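Local coordinates for intracellular protein transport protein USO1 (Saccharomyces cerevisiae S288c, PDB 6LSU), which tethers membranes as a dimeric coiled-coil protein required for transport from the endoplasmic reticulum to the Golgi complex, at residues F670-M681 and Y700-N710. Numbering follows the deposited sequence.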
loop_
_atom_site.group_PDB
_atom_site.type_symbol
_atom_site.label_atom_id
_atom_site.label_comp_id
_atom_site.label_asym_id
_atom_site.label_seq_id
_atom_site.Cartn_x
_atom_site.Cartn_y
_atom_site.Cartn_z
ATOM N N PHE A 670 13.839 29.701 6.843
ATOM C CA PHE A 670 13.956 28.221 6.741
ATOM C C PHE A 670 12.571 27.600 6.504
ATOM O O PHE A 670 12.456 26.710 5.636
ATOM C CB PHE A 670 14.595 27.641 8.007
ATOM C CG PHE A 670 14.656 26.135 8.042
ATOM C CD1 PHE A 670 15.536 25.441 7.224
ATOM C CD2 PHE A 670 13.779 25.416 8.837
ATOM C CE1 PHE A 670 15.585 24.056 7.251
ATOM C CE2 PHE A 670 13.820 24.032 8.849
ATOM C CZ PHE A 670 14.738 23.354 8.077
ATOM N N LYS A 671 11.580 28.044 7.283
ATOM C CA LYS A 671 10.160 27.636 7.149
ATOM C C LYS A 671 9.671 27.996 5.739
ATOM O O LYS A 671 9.128 27.099 5.081
ATOM C CB LYS A 671 9.297 28.265 8.258
ATOM C CG LYS A 671 7.984 27.545 8.564
ATOM C CD LYS A 671 7.525 26.586 7.449
ATOM C CE LYS A 671 6.149 25.969 7.625
ATOM N NZ LYS A 671 6.151 24.837 8.584
ATOM N N LYS A 672 9.895 29.223 5.251
ATOM C CA LYS A 672 9.166 29.755 4.059
ATOM C C LYS A 672 9.952 29.627 2.746
ATOM O O LYS A 672 9.293 29.574 1.724
ATOM C CB LYS A 672 8.764 31.223 4.233
ATOM C CG LYS A 672 8.280 31.643 5.617
ATOM C CD LYS A 672 6.992 30.995 6.115
ATOM C CE LYS A 672 5.797 31.119 5.183
ATOM N NZ LYS A 672 5.456 29.830 4.532
ATOM N N ASP A 673 11.281 29.601 2.726
ATOM C CA ASP A 673 12.038 29.836 1.459
ATOM C C ASP A 673 13.169 28.808 1.254
ATOM O O ASP A 673 14.042 29.063 0.404
ATOM C CB ASP A 673 12.558 31.282 1.407
ATOM C CG ASP A 673 12.933 31.784 0.020
ATOM O OD1 ASP A 673 12.595 31.100 -0.978
ATOM O OD2 ASP A 673 13.563 32.860 -0.054
ATOM N N SER A 674 13.148 27.663 1.944
ATOM C CA SER A 674 14.193 26.605 1.821
ATOM C C SER A 674 13.597 25.299 1.290
ATOM O O SER A 674 12.380 25.243 1.042
ATOM C CB SER A 674 14.867 26.363 3.144
ATOM O OG SER A 674 13.928 25.864 4.082
ATOM N N TYR A 675 14.435 24.268 1.158
ATOM C CA TYR A 675 14.005 22.869 0.899
ATOM C C TYR A 675 12.903 22.460 1.878
ATOM O O TYR A 675 11.912 21.817 1.481
ATOM C CB TYR A 675 15.162 21.899 1.044
ATOM C CG TYR A 675 16.013 21.811 -0.190
ATOM C CD1 TYR A 675 16.831 22.852 -0.582
ATOM C CD2 TYR A 675 16.003 20.675 -0.973
ATOM C CE1 TYR A 675 17.616 22.765 -1.723
ATOM C CE2 TYR A 675 16.788 20.571 -2.110
ATOM C CZ TYR A 675 17.590 21.626 -2.501
ATOM O OH TYR A 675 18.381 21.529 -3.608
ATOM N N PHE A 676 13.032 22.838 3.139
ATOM C CA PHE A 676 12.020 22.458 4.147
ATOM C C PHE A 676 10.652 22.929 3.677
ATOM O O PHE A 676 9.652 22.186 3.837
ATOM C CB PHE A 676 12.326 23.059 5.505
ATOM C CG PHE A 676 11.405 22.619 6.608
ATOM C CD1 PHE A 676 11.641 21.429 7.295
ATOM C CD2 PHE A 676 10.335 23.410 6.993
ATOM C CE1 PHE A 676 10.800 21.026 8.332
ATOM C CE2 PHE A 676 9.531 23.030 8.066
ATOM C CZ PHE A 676 9.736 21.823 8.714
ATOM N N SER A 677 10.589 24.128 3.117
ATOM C CA SER A 677 9.308 24.790 2.765
ATOM C C SER A 677 8.493 23.879 1.834
ATOM O O SER A 677 7.249 23.824 1.999
ATOM C CB SER A 677 9.545 26.144 2.158
ATOM O OG SER A 677 10.121 26.014 0.871
ATOM N N LYS A 678 9.138 23.187 0.889
ATOM C CA LYS A 678 8.363 22.361 -0.062
ATOM C C LYS A 678 8.578 20.885 0.263
ATOM O O LYS A 678 9.303 20.207 -0.459
ATOM C CB LYS A 678 8.583 22.801 -1.513
ATOM C CG LYS A 678 7.436 23.635 -2.115
ATOM C CD LYS A 678 6.072 23.572 -1.390
ATOM C CE LYS A 678 5.407 22.203 -1.389
ATOM N NZ LYS A 678 4.536 22.012 -0.204
ATOM N N VAL A 679 7.925 20.451 1.339
ATOM C CA VAL A 679 7.791 19.041 1.780
ATOM C C VAL A 679 6.311 18.810 2.080
ATOM O O VAL A 679 5.723 19.645 2.791
ATOM C CB VAL A 679 8.661 18.734 3.013
ATOM C CG1 VAL A 679 10.094 19.192 2.800
ATOM C CG2 VAL A 679 8.086 19.313 4.302
ATOM N N ASP A 680 5.749 17.727 1.544
ATOM C CA ASP A 680 4.347 17.296 1.787
ATOM C C ASP A 680 4.257 16.830 3.248
ATOM O O ASP A 680 5.040 15.935 3.614
ATOM C CB ASP A 680 3.923 16.187 0.805
ATOM C CG ASP A 680 4.793 16.022 -0.440
ATOM O OD1 ASP A 680 5.717 16.848 -0.630
ATOM O OD2 ASP A 680 4.556 15.053 -1.212
ATOM N N MET A 681 3.344 17.389 4.054
ATOM C CA MET A 681 3.210 17.050 5.506
ATOM C C MET A 681 2.518 15.688 5.672
ATOM O O MET A 681 1.469 15.615 6.352
ATOM C CB MET A 681 2.427 18.118 6.277
ATOM C CG MET A 681 2.991 19.515 6.127
ATOM S SD MET A 681 4.754 19.614 6.550
ATOM C CE MET A 681 4.996 21.389 6.568
ATOM N N TYR A 700 14.613 14.855 2.033
ATOM C CA TYR A 700 15.705 15.570 2.750
ATOM C C TYR A 700 15.550 15.437 4.272
ATOM O O TYR A 700 16.534 15.185 4.951
ATOM C CB TYR A 700 15.686 17.028 2.246
ATOM C CG TYR A 700 15.819 17.114 0.741
ATOM C CD1 TYR A 700 16.964 16.662 0.107
ATOM C CD2 TYR A 700 14.779 17.555 -0.052
ATOM C CE1 TYR A 700 17.083 16.673 -1.269
ATOM C CE2 TYR A 700 14.889 17.566 -1.442
ATOM C CZ TYR A 700 16.058 17.153 -2.041
ATOM O OH TYR A 700 16.197 17.163 -3.392
ATOM N N PHE A 701 14.331 15.614 4.776
ATOM C CA PHE A 701 14.009 15.730 6.212
ATOM C C PHE A 701 13.311 14.462 6.720
ATOM O O PHE A 701 12.275 14.109 6.249
ATOM C CB PHE A 701 13.138 16.966 6.446
ATOM C CG PHE A 701 13.842 18.216 5.999
ATOM C CD1 PHE A 701 14.688 18.889 6.866
ATOM C CD2 PHE A 701 13.761 18.645 4.689
ATOM C CE1 PHE A 701 15.404 20.003 6.450
ATOM C CE2 PHE A 701 14.479 19.749 4.271
ATOM C CZ PHE A 701 15.293 20.434 5.152
ATOM N N SER A 702 13.896 13.816 7.716
ATOM C CA SER A 702 13.207 12.867 8.612
ATOM C C SER A 702 11.984 13.543 9.225
ATOM O O SER A 702 12.087 14.715 9.680
ATOM C CB SER A 702 14.073 12.367 9.684
ATOM O OG SER A 702 13.261 11.887 10.738
ATOM N N THR A 703 10.882 12.791 9.243
ATOM C CA THR A 703 9.566 13.222 9.751
ATOM C C THR A 703 9.701 13.671 11.208
ATOM O O THR A 703 9.006 14.623 11.657
ATOM C CB THR A 703 8.522 12.113 9.594
ATOM O OG1 THR A 703 7.401 12.701 10.256
ATOM C CG2 THR A 703 8.928 10.779 10.187
ATOM N N TYR A 704 10.537 13.011 11.980
ATOM C CA TYR A 704 10.662 13.394 13.404
ATOM C C TYR A 704 11.197 14.823 13.475
ATOM O O TYR A 704 10.760 15.557 14.372
ATOM C CB TYR A 704 11.548 12.404 14.168
ATOM C CG TYR A 704 11.168 10.989 13.854
ATOM C CD1 TYR A 704 9.927 10.506 14.244
ATOM C CD2 TYR A 704 11.982 10.172 13.070
ATOM C CE1 TYR A 704 9.517 9.227 13.905
ATOM C CE2 TYR A 704 11.583 8.880 12.740
ATOM C CZ TYR A 704 10.333 8.422 13.146
ATOM O OH TYR A 704 9.875 7.191 12.840
ATOM N N PHE A 705 12.108 15.208 12.570
ATOM C CA PHE A 705 12.705 16.565 12.595
ATOM C C PHE A 705 11.610 17.571 12.232
ATOM O O PHE A 705 11.414 18.595 12.968
ATOM C CB PHE A 705 13.900 16.707 11.659
ATOM C CG PHE A 705 14.319 18.144 11.557
ATOM C CD1 PHE A 705 15.077 18.716 12.563
ATOM C CD2 PHE A 705 13.885 18.937 10.504
ATOM C CE1 PHE A 705 15.447 20.051 12.503
ATOM C CE2 PHE A 705 14.224 20.284 10.465
ATOM C CZ PHE A 705 15.014 20.838 11.460
ATOM N N ILE A 706 10.898 17.280 11.139
ATOM C CA ILE A 706 9.727 18.084 10.677
ATOM C C ILE A 706 8.752 18.277 11.835
ATOM O O ILE A 706 8.215 19.358 11.914
ATOM C CB ILE A 706 9.016 17.432 9.481
ATOM C CG1 ILE A 706 9.944 17.265 8.281
ATOM C CG2 ILE A 706 7.795 18.230 9.100
ATOM C CD1 ILE A 706 9.425 16.340 7.231
ATOM N N GLN A 707 8.454 17.247 12.638
ATOM C CA GLN A 707 7.401 17.346 13.678
ATOM C C GLN A 707 7.971 18.260 14.759
ATOM O O GLN A 707 7.248 19.153 15.290
ATOM C CB GLN A 707 7.016 15.980 14.256
ATOM C CG GLN A 707 5.887 15.251 13.534
ATOM C CD GLN A 707 5.870 13.793 13.928
ATOM O OE1 GLN A 707 5.617 13.446 15.081
ATOM N NE2 GLN A 707 6.184 12.931 12.975
ATOM N N LEU A 708 9.234 18.019 15.113
ATOM C CA LEU A 708 9.910 18.812 16.173
ATOM C C LEU A 708 9.951 20.298 15.752
ATOM O O LEU A 708 9.536 21.148 16.531
ATOM C CB LEU A 708 11.314 18.270 16.384
ATOM C CG LEU A 708 12.134 19.099 17.369
ATOM C CD1 LEU A 708 11.694 18.797 18.795
ATOM C CD2 LEU A 708 13.622 18.855 17.203
ATOM N N PHE A 709 10.390 20.603 14.534
ATOM C CA PHE A 709 10.490 21.997 14.071
ATOM C C PHE A 709 9.101 22.636 14.153
ATOM O O PHE A 709 8.928 23.622 14.907
ATOM C CB PHE A 709 11.094 22.093 12.674
ATOM C CG PHE A 709 11.218 23.518 12.231
ATOM C CD1 PHE A 709 12.156 24.360 12.809
ATOM C CD2 PHE A 709 10.343 24.039 11.304
ATOM C CE1 PHE A 709 12.259 25.682 12.407
ATOM C CE2 PHE A 709 10.438 25.361 10.910
ATOM C CZ PHE A 709 11.390 26.183 11.470
ATOM N N ASN A 710 8.131 22.075 13.415
ATOM C CA ASN A 710 6.753 22.630 13.331
ATOM C C ASN A 710 6.159 22.807 14.737
ATOM O O ASN A 710 5.500 23.783 14.947
ATOM C CB ASN A 710 5.873 21.806 12.400
ATOM C CG ASN A 710 6.298 21.928 10.947
ATOM O OD1 ASN A 710 6.948 22.897 10.572
ATOM N ND2 ASN A 710 5.936 20.961 10.119
#
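Phe670 and Phe676 meet Phe701 and Phe709 in an aromatic cluster late in the globular head, an armadillo-repeat domain, where the end of helix 660-673 and the loop after it pack on helix 703-711 and its lead-in. Phe676, in the middle, sends the edge of its ring to the face of Phe701, CD1 lying over the centre, with the planes at 90°; its own face receives the edge of Phe709, whose CD2 is 3.5 Å from Phe676 CZ. With CG anti to the backbone N (chi1 -175°), the Phe676 ring points across helix 703-711, and CE1 touches Ile706 CG1 at 3.9 Å. Phe670 turns its edge to the face of Phe709, and its CZ meets Phe705 CE2. Around the cluster, Phe670 rests on Leu627 and Met630 of helix 622-637, while Phe701 and Phe705 lean on helix 577-590. Toward the surface, Tyr675 and Tyr700 form a T-shaped pair, centroids 4.7 Å apart. Replacing Tyr700 by an alanine removes the face that the Tyr675 edge meets and would probably leave the exposed Tyr675 ring freer to turn. At the other end, Lys671 NZ comes within 2.9 Å of Asn710 OD1, which also lies at the edge of the Phe676 ring.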